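Local coordinates for protein C2 toxin component I (Clostridium botulinum, PDB 2J3X) that probably transfers ADP-ribose from NAD to actin, as the enzymatic component of the binary C2 toxin, at residues L219-K224 with Q293-Y298; G225-G230 with F377-S382; Y234-S239 with S287-P292; S350-P355 with D386-L391. The protein carries 2 engineered substitutions. One frame throughout, in Å; residues are numbered along the deposited sequence.

Contact 1. Residues L219-K224 with Q293-Y298; sequences LDFYNK and QTLIAY. With SO4 (sulfate ion), chain M.
Leu219 O accepts a hydrogen bond from Ile296 N (3.0 Å, 147° at the hydrogen), the one direct backbone bond between the two segments. Their end-to-end directions differ by 16°. One water joins Leu219 N to Thr294 O and another Phe221 N to Ile296 O, so water lies between the backbones on either side of the direct bond. Leu219 O also receives a CA-H...O contact from Leu295 CA.

Side-chain polarity centres on Asp220. CG stands anti to the backbone N (chi1 -174°), and the Tyr298 hydroxyl donates to the syn lone pair of OD1 at 2.7 Å. Tyr222 N donates to OD1 from the anti side at 2.9 Å, closing an Asx turn, while OD2 forms a salt bridge with Arg366. OD1 also sits 3.5 Å above one face of the Tyr222 ring, offset toward its rim. Ile296 CB lies 3.5 Å from the carboxylate carbon, Asp220 CG.

These bonds lay the segment between strand 206-216 and helix 227-234 along strand 295-301, an edge strand of a five-stranded sheet. Apolar contacts complete the match. Leu219 CD2 meets Leu295 CB at 3.9 Å, their side chains pointing the same way, and Leu295 CD1 lies near the plane of the Phe221 ring at its edge, 4.2 Å from CE2. Leu219 CD2 also touches Gln293 OE1, the side chains crossing at about a right angle; OE1 accepts from Trp229 NE1.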
# COMPACT_ATOMS: atom_id res chain seq x y z
N LEU A 219 5.81 0.54 -7.91
CA LEU A 219 5.38 1.78 -8.60
C LEU A 219 3.92 2.05 -8.24
O LEU A 219 3.06 1.17 -8.42
CB LEU A 219 5.47 1.59 -10.11
CG LEU A 219 5.16 2.85 -10.96
CD1 LEU A 219 6.02 4.04 -10.53
CD2 LEU A 219 5.36 2.49 -12.43
N ASP A 220 3.64 3.22 -7.67
CA ASP A 220 2.29 3.51 -7.11
C ASP A 220 2.24 5.03 -6.92
O ASP A 220 3.19 5.63 -6.33
CB ASP A 220 2.21 2.84 -5.74
CG ASP A 220 0.83 2.92 -5.07
OD1 ASP A 220 -0.03 3.79 -5.42
OD2 ASP A 220 0.64 2.12 -4.12
N PHE A 221 1.17 5.67 -7.43
CA PHE A 221 1.08 7.13 -7.38
C PHE A 221 0.06 7.62 -6.36
O PHE A 221 -0.13 8.86 -6.21
CB PHE A 221 0.65 7.64 -8.77
CG PHE A 221 1.66 7.20 -9.86
CD1 PHE A 221 2.91 7.80 -9.90
CD2 PHE A 221 1.34 6.17 -10.76
CE1 PHE A 221 3.84 7.37 -10.90
CE2 PHE A 221 2.25 5.73 -11.75
CZ PHE A 221 3.51 6.35 -11.79
N TYR A 222 -0.48 6.68 -5.58
CA TYR A 222 -1.42 7.01 -4.46
C TYR A 222 -2.46 7.99 -5.00
O TYR A 222 -3.01 7.75 -6.10
CB TYR A 222 -0.68 7.51 -3.18
CG TYR A 222 0.36 6.49 -2.77
CD1 TYR A 222 0.00 5.27 -2.21
CD2 TYR A 222 1.71 6.76 -3.01
CE1 TYR A 222 0.98 4.33 -1.86
CE2 TYR A 222 2.70 5.81 -2.70
CZ TYR A 222 2.32 4.61 -2.15
OH TYR A 222 3.34 3.71 -1.86
N ASN A 223 -2.75 9.07 -4.26
CA ASN A 223 -3.80 10.02 -4.67
C ASN A 223 -3.38 10.97 -5.80
O ASN A 223 -4.23 11.57 -6.45
CB ASN A 223 -4.33 10.79 -3.45
CG ASN A 223 -3.30 11.64 -2.81
OD1 ASN A 223 -2.08 11.44 -3.02
ND2 ASN A 223 -3.75 12.57 -1.96
N LYS A 224 -2.06 11.03 -6.11
CA LYS A 224 -1.57 12.01 -7.10
C LYS A 224 -1.76 11.51 -8.53
O LYS A 224 -1.94 12.31 -9.45
CB LYS A 224 -0.08 12.37 -6.83
CG LYS A 224 0.02 13.28 -5.61
CD LYS A 224 1.49 13.50 -5.20
CE LYS A 224 1.63 14.40 -3.94
NZ LYS A 224 3.02 14.32 -3.33
N GLN A 293 4.62 -2.79 -17.32
CA GLN A 293 5.45 -3.03 -16.11
C GLN A 293 4.50 -3.13 -14.95
O GLN A 293 3.37 -2.65 -15.06
CB GLN A 293 6.46 -1.89 -15.89
CG GLN A 293 5.76 -0.52 -15.53
CD GLN A 293 6.70 0.68 -15.38
OE1 GLN A 293 6.38 1.74 -15.82
NE2 GLN A 293 7.87 0.48 -14.76
N THR A 294 4.94 -3.68 -13.85
CA THR A 294 4.05 -3.80 -12.68
C THR A 294 3.80 -2.43 -12.06
O THR A 294 4.74 -1.68 -11.82
CB THR A 294 4.66 -4.76 -11.68
OG1 THR A 294 4.78 -6.04 -12.33
CG2 THR A 294 3.72 -4.95 -10.44
N LEU A 295 2.55 -2.14 -11.77
CA LEU A 295 2.24 -0.97 -11.00
C LEU A 295 0.89 -1.10 -10.34
O LEU A 295 0.13 -1.98 -10.64
CB LEU A 295 2.26 0.25 -11.89
CG LEU A 295 1.08 0.52 -12.77
CD1 LEU A 295 1.12 1.95 -13.25
CD2 LEU A 295 0.90 -0.47 -13.88
N ILE A 296 0.63 -0.16 -9.44
CA ILE A 296 -0.60 -0.15 -8.64
C ILE A 296 -1.66 0.75 -9.32
O ILE A 296 -1.39 1.90 -9.64
CB ILE A 296 -0.29 0.35 -7.22
CG1 ILE A 296 0.65 -0.67 -6.49
CG2 ILE A 296 -1.59 0.66 -6.43
CD1 ILE A 296 -0.07 -2.05 -6.18
N ALA A 297 -2.87 0.21 -9.49
CA ALA A 297 -4.00 1.06 -9.81
C ALA A 297 -5.12 0.83 -8.75
O ALA A 297 -5.06 -0.12 -7.97
CB ALA A 297 -4.52 0.71 -11.17
N TYR A 298 -6.10 1.71 -8.73
CA TYR A 298 -7.08 1.73 -7.61
C TYR A 298 -8.50 1.59 -8.11
O TYR A 298 -8.85 2.08 -9.19
CB TYR A 298 -6.96 3.08 -6.88
CG TYR A 298 -5.70 3.15 -6.08
CD1 TYR A 298 -5.62 2.53 -4.82
CD2 TYR A 298 -4.54 3.79 -6.64
CE1 TYR A 298 -4.43 2.57 -4.06
CE2 TYR A 298 -3.32 3.84 -5.91
CZ TYR A 298 -3.28 3.21 -4.62
OH TYR A 298 -2.14 3.21 -3.86
S SO4 M . 2.38 17.20 -0.51
O1 SO4 M . 2.03 17.08 0.95
O2 SO4 M . 3.69 17.84 -0.54
O3 SO4 M . 2.53 15.86 -1.10
O4 SO4 M . 1.38 18.01 -1.22
O HOH W 1 6.43 -1.83 -9.41
O HOH W 2 -1.11 4.60 -8.81

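Contact 2. Residues G225-G230 with F377-S382; sequences GSEAWG and FIYGFS. With SO4 (sulfate ion), chain V.
Gly230 CA sits over the centre of the Phe377 ring, 3.4 Å from its centroid and 7° off the ring normal, a CH-pi contact that glycine permits because no CB intervenes between helix and ring. The other contacts lie mainly at ring edges. Phe377 CD2 lies in plane at the edge of the Trp229 indole, 3.9 Å from CE3, as the two side chains slide past each other in opposite directions. Glu227 OE1 comes to the Phe377 edge, 3.7 Å from CZ. The other carboxylate oxygen, OE2, lies at the edge of the Tyr379 ring, 3.4 Å from CE1; a bend at chi2 (75°) sets CD of Glu227 on this side, and the Glu227 and Tyr379 side chains cross at about a right angle. No direct hydrogen bond joins the segments, but a water lies within bonding distance of both Glu227 OE2 and Ile378 O.

Farther out, the start of the helix is fixed by its cap. Ser226 is the N-cap of helix 227-234, its OG accepting from Trp229 N at 3.0 Å. A sulfate, probably from the crystallisation liquor, makes weak bonds to Glu227 N and Ala228 N at the helix start. Ile378 centres an inverse gamma turn where the chain leaves strand 375-377. From there it heads toward the Glu-Gln-Glu sequence ending at Glu389, consistent with the approach to the ADP-ribosylating turn-turn (ARTT) loop and ExE motif of arginine-specific ADP-ribosyltransferases.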
# COMPACT_ATOMS: atom_id res chain seq x y z
N GLY A 225 -1.72 10.19 -8.72
CA GLY A 225 -1.84 9.58 -10.08
C GLY A 225 -0.62 9.93 -10.91
O GLY A 225 0.37 10.49 -10.39
N SER A 226 -0.71 9.64 -12.22
CA SER A 226 0.33 10.03 -13.17
C SER A 226 -0.24 9.99 -14.56
O SER A 226 -0.26 8.95 -15.21
CB SER A 226 1.53 9.06 -13.11
OG SER A 226 2.58 9.46 -14.01
N GLU A 227 -0.65 11.15 -15.04
CA GLU A 227 -1.06 11.20 -16.43
C GLU A 227 0.16 10.91 -17.30
O GLU A 227 0.01 10.30 -18.35
CB GLU A 227 -1.61 12.58 -16.74
CG GLU A 227 -2.06 12.76 -18.19
CD GLU A 227 -3.37 12.08 -18.54
OE1 GLU A 227 -3.97 11.42 -17.70
OE2 GLU A 227 -3.82 12.17 -19.68
N ALA A 228 1.36 11.34 -16.85
CA ALA A 228 2.59 11.11 -17.63
C ALA A 228 2.83 9.65 -17.89
O ALA A 228 3.34 9.31 -18.97
CB ALA A 228 3.86 11.73 -16.93
N TRP A 229 2.53 8.79 -16.92
CA TRP A 229 2.67 7.33 -17.13
C TRP A 229 1.78 6.85 -18.27
O TRP A 229 2.20 6.08 -19.14
CB TRP A 229 2.33 6.54 -15.85
CG TRP A 229 2.68 5.08 -15.98
CD1 TRP A 229 3.90 4.51 -15.65
CD2 TRP A 229 1.87 4.03 -16.54
NE1 TRP A 229 3.86 3.18 -15.91
CE2 TRP A 229 2.65 2.83 -16.46
CE3 TRP A 229 0.56 3.96 -17.05
CZ2 TRP A 229 2.17 1.58 -16.86
CZ3 TRP A 229 0.06 2.69 -17.50
CH2 TRP A 229 0.89 1.51 -17.41
N GLY A 230 0.53 7.33 -18.26
CA GLY A 230 -0.38 6.98 -19.35
C GLY A 230 0.12 7.53 -20.68
O GLY A 230 0.07 6.85 -21.70
N PHE A 377 -4.31 1.86 -20.44
CA PHE A 377 -4.63 3.21 -19.95
C PHE A 377 -5.37 3.91 -21.07
O PHE A 377 -4.97 3.89 -22.23
CB PHE A 377 -3.31 3.95 -19.63
CG PHE A 377 -3.45 5.26 -18.91
CD1 PHE A 377 -4.01 6.41 -19.56
CD2 PHE A 377 -3.01 5.38 -17.62
CE1 PHE A 377 -4.12 7.63 -18.88
CE2 PHE A 377 -3.06 6.61 -16.92
CZ PHE A 377 -3.61 7.77 -17.58
N ILE A 378 -6.51 4.52 -20.70
CA ILE A 378 -7.37 5.21 -21.67
C ILE A 378 -6.77 6.59 -21.90
O ILE A 378 -7.16 7.61 -21.28
CB ILE A 378 -8.81 5.23 -21.11
CG1 ILE A 378 -9.27 3.78 -20.84
CG2 ILE A 378 -9.75 5.97 -22.09
CD1 ILE A 378 -9.24 2.82 -22.02
N TYR A 379 -5.78 6.60 -22.80
CA TYR A 379 -5.03 7.81 -23.16
C TYR A 379 -5.31 8.09 -24.62
O TYR A 379 -5.25 7.17 -25.43
CB TYR A 379 -3.52 7.63 -22.93
CG TYR A 379 -2.77 8.93 -23.14
CD1 TYR A 379 -2.68 9.86 -22.13
CD2 TYR A 379 -2.16 9.24 -24.37
CE1 TYR A 379 -2.04 11.10 -22.32
CE2 TYR A 379 -1.50 10.49 -24.57
CZ TYR A 379 -1.45 11.41 -23.54
OH TYR A 379 -0.82 12.64 -23.69
N GLY A 380 -5.62 9.36 -24.95
CA GLY A 380 -5.83 9.70 -26.38
C GLY A 380 -7.32 9.79 -26.69
O GLY A 380 -7.71 10.12 -27.83
N PHE A 381 -8.16 9.53 -25.69
CA PHE A 381 -9.62 9.48 -25.87
C PHE A 381 -10.31 10.76 -25.36
O PHE A 381 -10.16 11.13 -24.18
CB PHE A 381 -10.18 8.27 -25.11
CG PHE A 381 -9.75 6.96 -25.68
CD1 PHE A 381 -8.55 6.36 -25.27
CD2 PHE A 381 -10.52 6.32 -26.66
CE1 PHE A 381 -8.13 5.11 -25.83
CE2 PHE A 381 -10.11 5.10 -27.19
CZ PHE A 381 -8.93 4.50 -26.78
N SER A 382 -11.04 11.45 -26.25
CA SER A 382 -11.78 12.68 -25.85
C SER A 382 -12.67 12.41 -24.64
O SER A 382 -13.35 11.39 -24.58
CB SER A 382 -12.68 13.14 -27.04
OG SER A 382 -11.92 13.23 -28.22
S SO4 V . 1.26 14.45 -14.77
O1 SO4 V . 2.39 14.94 -13.96
O2 SO4 V . 1.88 14.13 -16.02
O3 SO4 V . 0.59 13.27 -14.23
O4 SO4 V . 0.31 15.50 -15.11
O HOH W 3 -6.02 10.50 -20.78

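Contact 3. Residues Y234-S239 with S287-P292; sequences YGDYIS and SVKPIP
Lys289 takes part in both direct polar bonds of this contact, with its backbone as acceptor in one and its ammonium as donor in the other. Its carbonyl O accepts from Tyr234 OH at 2.7 Å, the hydroxyl tilted 29° from the carbonyl plane. Its NZ forms a salt bridge with Asp236 OD1 at 2.9 Å, approaching on the syn side but 21° out of the carboxylate plane. A water accepts from the same NZ and donates to Asp236 OD2, bridging the pair a second time, and Asn233 O takes a further hydrogen bond from NZ. The lysine chain is extended beyond CG, and its long reach carries the ammonium across to the type I beta turn from Tyr234 to Tyr237. That turn is closed by Tyr237 N donating to Tyr234 O.

Packing follows the lysine stem. Lys289 CB lies 3.9 Å from Tyr234 CE1 and equally close to Tyr237 CD1. Lys289 CG is 3.8 Å from Tyr234 CE1; both tyrosines slide past the lysine in opposite directions to it. Beyond the Tyr234 hydroxyl, Ile291 CD1 approaches OH at 3.6 Å and Pro292 CD lies a little farther off. Val288 makes a looser contact with Tyr237, whose hydroxyl is tied to Ala285 O.

The loop after helix 227-234 is thereby joined to the one between helix 273-286 and strand 295-301. With a carboxylate, a carbonyl near the C-terminal end of helix 227-234 and a water around it, the lysine amine would probably stay protonated; the charge at NZ is offset by Asp236, while the aliphatic stem packs against Tyr234 and Tyr237.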
# COMPACT_ATOMS: atom_id res chain seq x y z
N TYR A 234 1.00 4.76 -23.26
CA TYR A 234 -0.18 4.60 -24.13
C TYR A 234 -0.38 5.77 -25.07
O TYR A 234 -1.46 5.90 -25.70
CB TYR A 234 -1.46 4.36 -23.26
CG TYR A 234 -1.37 2.95 -22.66
CD1 TYR A 234 -1.92 1.85 -23.36
CD2 TYR A 234 -0.66 2.71 -21.44
CE1 TYR A 234 -1.75 0.55 -22.86
CE2 TYR A 234 -0.52 1.44 -20.95
CZ TYR A 234 -1.08 0.39 -21.63
OH TYR A 234 -0.92 -0.90 -21.18
N GLY A 235 0.64 6.62 -25.22
CA GLY A 235 0.57 7.67 -26.25
C GLY A 235 0.24 7.11 -27.62
O GLY A 235 -0.66 7.66 -28.30
N ASP A 236 0.93 6.05 -28.04
CA ASP A 236 0.71 5.48 -29.37
C ASP A 236 -0.38 4.43 -29.43
O ASP A 236 -0.55 3.76 -30.44
CB ASP A 236 2.02 4.99 -30.02
CG ASP A 236 2.60 3.77 -29.33
OD1 ASP A 236 2.01 3.30 -28.36
OD2 ASP A 236 3.69 3.29 -29.79
N TYR A 237 -1.14 4.31 -28.34
CA TYR A 237 -2.11 3.21 -28.22
C TYR A 237 -3.17 3.27 -29.35
O TYR A 237 -3.39 2.25 -30.04
CB TYR A 237 -2.76 3.23 -26.83
CG TYR A 237 -3.81 2.17 -26.63
CD1 TYR A 237 -3.46 0.83 -26.72
CD2 TYR A 237 -5.11 2.51 -26.27
CE1 TYR A 237 -4.42 -0.19 -26.51
CE2 TYR A 237 -6.08 1.50 -26.10
CZ TYR A 237 -5.71 0.18 -26.21
OH TYR A 237 -6.63 -0.82 -25.99
N ILE A 238 -3.81 4.42 -29.57
CA ILE A 238 -4.84 4.48 -30.62
C ILE A 238 -4.26 4.18 -32.01
O ILE A 238 -4.90 3.48 -32.82
CB ILE A 238 -5.65 5.80 -30.54
CG1 ILE A 238 -6.49 5.75 -29.24
CG2 ILE A 238 -6.58 6.02 -31.79
CD1 ILE A 238 -7.25 7.07 -28.95
N SER A 239 -3.02 4.64 -32.27
CA SER A 239 -2.36 4.39 -33.55
C SER A 239 -2.23 2.88 -33.77
O SER A 239 -2.07 2.47 -34.91
CB SER A 239 -0.97 5.04 -33.59
OG SER A 239 0.01 4.21 -32.94
N SER A 287 -5.80 -6.16 -25.56
CA SER A 287 -4.63 -7.04 -25.68
C SER A 287 -3.57 -6.45 -26.59
O SER A 287 -2.49 -7.00 -26.68
CB SER A 287 -5.03 -8.40 -26.29
OG SER A 287 -5.98 -9.05 -25.43
N VAL A 288 -3.85 -5.30 -27.22
CA VAL A 288 -2.88 -4.72 -28.18
C VAL A 288 -1.60 -4.23 -27.47
O VAL A 288 -0.46 -4.46 -27.96
CB VAL A 288 -3.55 -3.65 -29.07
CG1 VAL A 288 -2.51 -2.76 -29.81
CG2 VAL A 288 -4.55 -4.32 -30.10
N LYS A 289 -1.75 -3.62 -26.29
CA LYS A 289 -0.61 -3.09 -25.57
C LYS A 289 -0.78 -3.44 -24.07
O LYS A 289 -1.26 -2.63 -23.29
CB LYS A 289 -0.51 -1.57 -25.85
CG LYS A 289 0.75 -0.92 -25.39
CD LYS A 289 1.12 0.37 -26.25
CE LYS A 289 2.61 0.48 -25.99
NZ LYS A 289 3.09 1.84 -26.13
N PRO A 290 -0.53 -4.71 -23.70
CA PRO A 290 -0.75 -5.11 -22.29
C PRO A 290 0.09 -4.26 -21.31
O PRO A 290 1.06 -3.59 -21.69
CB PRO A 290 -0.34 -6.59 -22.27
CG PRO A 290 -0.62 -7.07 -23.74
CD PRO A 290 -0.10 -5.86 -24.52
N ILE A 291 -0.33 -4.25 -20.04
CA ILE A 291 0.37 -3.43 -19.06
C ILE A 291 1.89 -3.70 -19.11
O ILE A 291 2.32 -4.83 -19.01
CB ILE A 291 -0.17 -3.79 -17.67
CG1 ILE A 291 -1.70 -3.49 -17.59
CG2 ILE A 291 0.59 -3.05 -16.56
CD1 ILE A 291 -2.06 -2.00 -17.97
N PRO A 292 2.69 -2.66 -19.35
CA PRO A 292 4.12 -2.90 -19.71
C PRO A 292 5.03 -3.20 -18.52
O PRO A 292 6.15 -3.67 -18.72
CB PRO A 292 4.51 -1.60 -20.40
CG PRO A 292 3.65 -0.58 -19.74
CD PRO A 292 2.32 -1.25 -19.52
O HOH W 4 5.11 1.32 -28.15

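Contact 4. Residues S350-P355 with D386-L391; sequences SLKSTP and DEQEIL
Ser350 OG donates to Glu387 O at 2.9 Å, one of three hydrogen bonds that engage the successive carbonyls of Asp386, Glu387 and Gln388. The tight part lies around this serine. OG is anti to the backbone N (chi1 178°), where it also accepts from Lys352 N and closes an ST turn, so a single hydroxyl ties its own loop together while reaching across. Leu351 N donates to Gln388 O at 3.0 Å, in the carbonyl plane, and Ser350 CA adds a CA-H...O contact of 3.2 Å to that oxygen. Beside these bonds Leu351 CD2 touches Ile390 CD1 at 3.6 Å, the two side chains meeting at a slant, and Phe377 and Trp229 pack on both residues.

Ser350 and Glu389 form an antiparallel, non-hydrogen-bonded pair, CA to CA 4.4 Å, with both side chains on one face of a three-stranded sheet. By sequence, Ser350 ends a Ser-Thr-Ser motif, and Glu387, Gln388 and Glu389 match the ExE motif; here they lie side by side, consistent with the NAD site that these elements line in arginine-specific ADP-ribosyltransferases.

Toward solvent the contact thins. Lys352 crosses Gln388 at about a right angle, Lys352 CG lying 3.9 Å from Gln388 OE1. A bend at chi3 (-81°) precedes the ammonium, and Lys352 NZ donates to Asp386 O at 2.8 Å. NZ is also bonded to a glycerol, probably from the crystallisation liquor, whereas the Asp386 carboxylate stays too distant for a salt bridge. Gln388 OE1 has its own donor in Ser226 N, and the exposed Glu387 side chain starts off away from the 350-355 loop.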
# COMPACT_ATOMS: atom_id res chain seq x y z
N SER A 350 -8.21 3.42 -11.66
CA SER A 350 -7.53 4.69 -11.96
C SER A 350 -6.15 4.69 -11.34
O SER A 350 -5.94 4.07 -10.28
CB SER A 350 -8.33 5.86 -11.34
OG SER A 350 -7.64 7.09 -11.59
N LEU A 351 -5.20 5.42 -11.95
CA LEU A 351 -3.97 5.62 -11.17
C LEU A 351 -4.11 6.52 -9.95
O LEU A 351 -3.21 6.57 -9.09
CB LEU A 351 -2.81 6.13 -12.12
CG LEU A 351 -2.32 5.16 -13.20
CD1 LEU A 351 -1.04 5.76 -13.82
CD2 LEU A 351 -1.96 3.75 -12.62
N LYS A 352 -5.23 7.27 -9.87
CA LYS A 352 -5.50 8.08 -8.71
C LYS A 352 -6.25 7.28 -7.65
O LYS A 352 -7.30 6.69 -7.97
CB LYS A 352 -6.33 9.32 -9.09
CG LYS A 352 -5.57 10.32 -9.93
CD LYS A 352 -6.35 11.64 -10.00
CE LYS A 352 -7.40 11.53 -11.01
NZ LYS A 352 -7.89 12.90 -11.49
N SER A 353 -5.73 7.24 -6.42
CA SER A 353 -6.40 6.45 -5.37
C SER A 353 -7.76 7.02 -4.99
O SER A 353 -8.63 6.25 -4.53
CB SER A 353 -5.60 6.31 -4.08
OG SER A 353 -5.54 7.54 -3.38
N THR A 354 -7.95 8.34 -5.10
CA THR A 354 -9.12 8.96 -4.46
C THR A 354 -9.73 10.09 -5.29
O THR A 354 -9.75 11.25 -4.88
CB THR A 354 -8.76 9.47 -3.06
OG1 THR A 354 -8.05 8.43 -2.36
CG2 THR A 354 -10.10 9.79 -2.25
N PRO A 355 -10.28 9.75 -6.46
CA PRO A 355 -10.97 10.81 -7.20
C PRO A 355 -12.14 11.29 -6.31
O PRO A 355 -12.77 10.47 -5.65
CB PRO A 355 -11.51 10.06 -8.42
CG PRO A 355 -10.72 8.83 -8.53
CD PRO A 355 -10.36 8.44 -7.12
N ASP A 386 -9.13 13.76 -17.33
CA ASP A 386 -9.07 13.73 -15.86
C ASP A 386 -8.98 12.34 -15.22
O ASP A 386 -8.41 12.19 -14.14
CB ASP A 386 -10.30 14.41 -15.27
CG ASP A 386 -10.35 15.90 -15.59
OD1 ASP A 386 -9.29 16.47 -15.97
OD2 ASP A 386 -11.47 16.50 -15.47
N GLU A 387 -9.59 11.33 -15.85
CA GLU A 387 -9.88 10.12 -15.11
C GLU A 387 -8.68 9.20 -14.85
O GLU A 387 -8.72 8.42 -13.89
CB GLU A 387 -11.00 9.35 -15.76
CG GLU A 387 -12.31 10.09 -15.72
CD GLU A 387 -13.31 9.42 -16.60
OE1 GLU A 387 -13.26 8.17 -16.68
OE2 GLU A 387 -14.15 10.13 -17.20
N GLN A 388 -7.63 9.32 -15.67
CA GLN A 388 -6.49 8.38 -15.60
C GLN A 388 -6.95 6.94 -15.44
O GLN A 388 -6.47 6.19 -14.58
CB GLN A 388 -5.54 8.74 -14.47
CG GLN A 388 -5.05 10.18 -14.59
CD GLN A 388 -3.96 10.53 -13.59
OE1 GLN A 388 -3.33 9.64 -13.02
NE2 GLN A 388 -3.69 11.82 -13.42
N GLU A 389 -7.85 6.53 -16.33
CA GLU A 389 -8.42 5.21 -16.24
C GLU A 389 -7.53 4.15 -16.85
O GLU A 389 -7.02 4.31 -17.97
CB GLU A 389 -9.77 5.16 -16.99
CG GLU A 389 -10.33 3.76 -17.04
CD GLU A 389 -11.79 3.69 -17.52
OE1 GLU A 389 -12.45 4.76 -17.58
OE2 GLU A 389 -12.29 2.56 -17.75
N ILE A 390 -7.35 3.06 -16.13
CA ILE A 390 -6.84 1.86 -16.77
C ILE A 390 -8.03 0.89 -16.83
O ILE A 390 -8.57 0.49 -15.78
CB ILE A 390 -5.65 1.23 -16.00
CG1 ILE A 390 -4.37 2.10 -16.20
CG2 ILE A 390 -5.33 -0.14 -16.61
CD1 ILE A 390 -3.18 1.71 -15.26
N LEU A 391 -8.40 0.50 -18.04
CA LEU A 391 -9.51 -0.44 -18.23
C LEU A 391 -8.97 -1.87 -18.29
O LEU A 391 -8.10 -2.17 -19.13
CB LEU A 391 -10.29 -0.09 -19.52
CG LEU A 391 -11.43 -1.07 -19.84
CD1 LEU A 391 -12.46 -0.84 -18.80
CD2 LEU A 391 -12.02 -0.76 -21.24

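How the contacts relate
From the N terminus, the chain leaves strand 206-216 through 219-224, begins helix 227-234 and turns at 234-239. Contact 3 closes first, when 287-292 returns after a run of helices; contact 1 closes immediately afterwards, at 293-298, with contact 3 nested inside its loop. Contact 2 closes at 377-382, enclosing contact 3 and crossing contact 1. Contact 4 opens at 350-355, after contact 1 has closed, and crosses contact 2 before closing at 386-391. Together they tie the segment between strand 206-216 and helix 227-234, and that helix, to the edge of the five-stranded sheet and to the three-stranded sheet. Trp229 joins contacts 1 and 2, Gln388 joins 2 and 4, and backbone pairing at Tyr298 and Ser350 links 1 to 4.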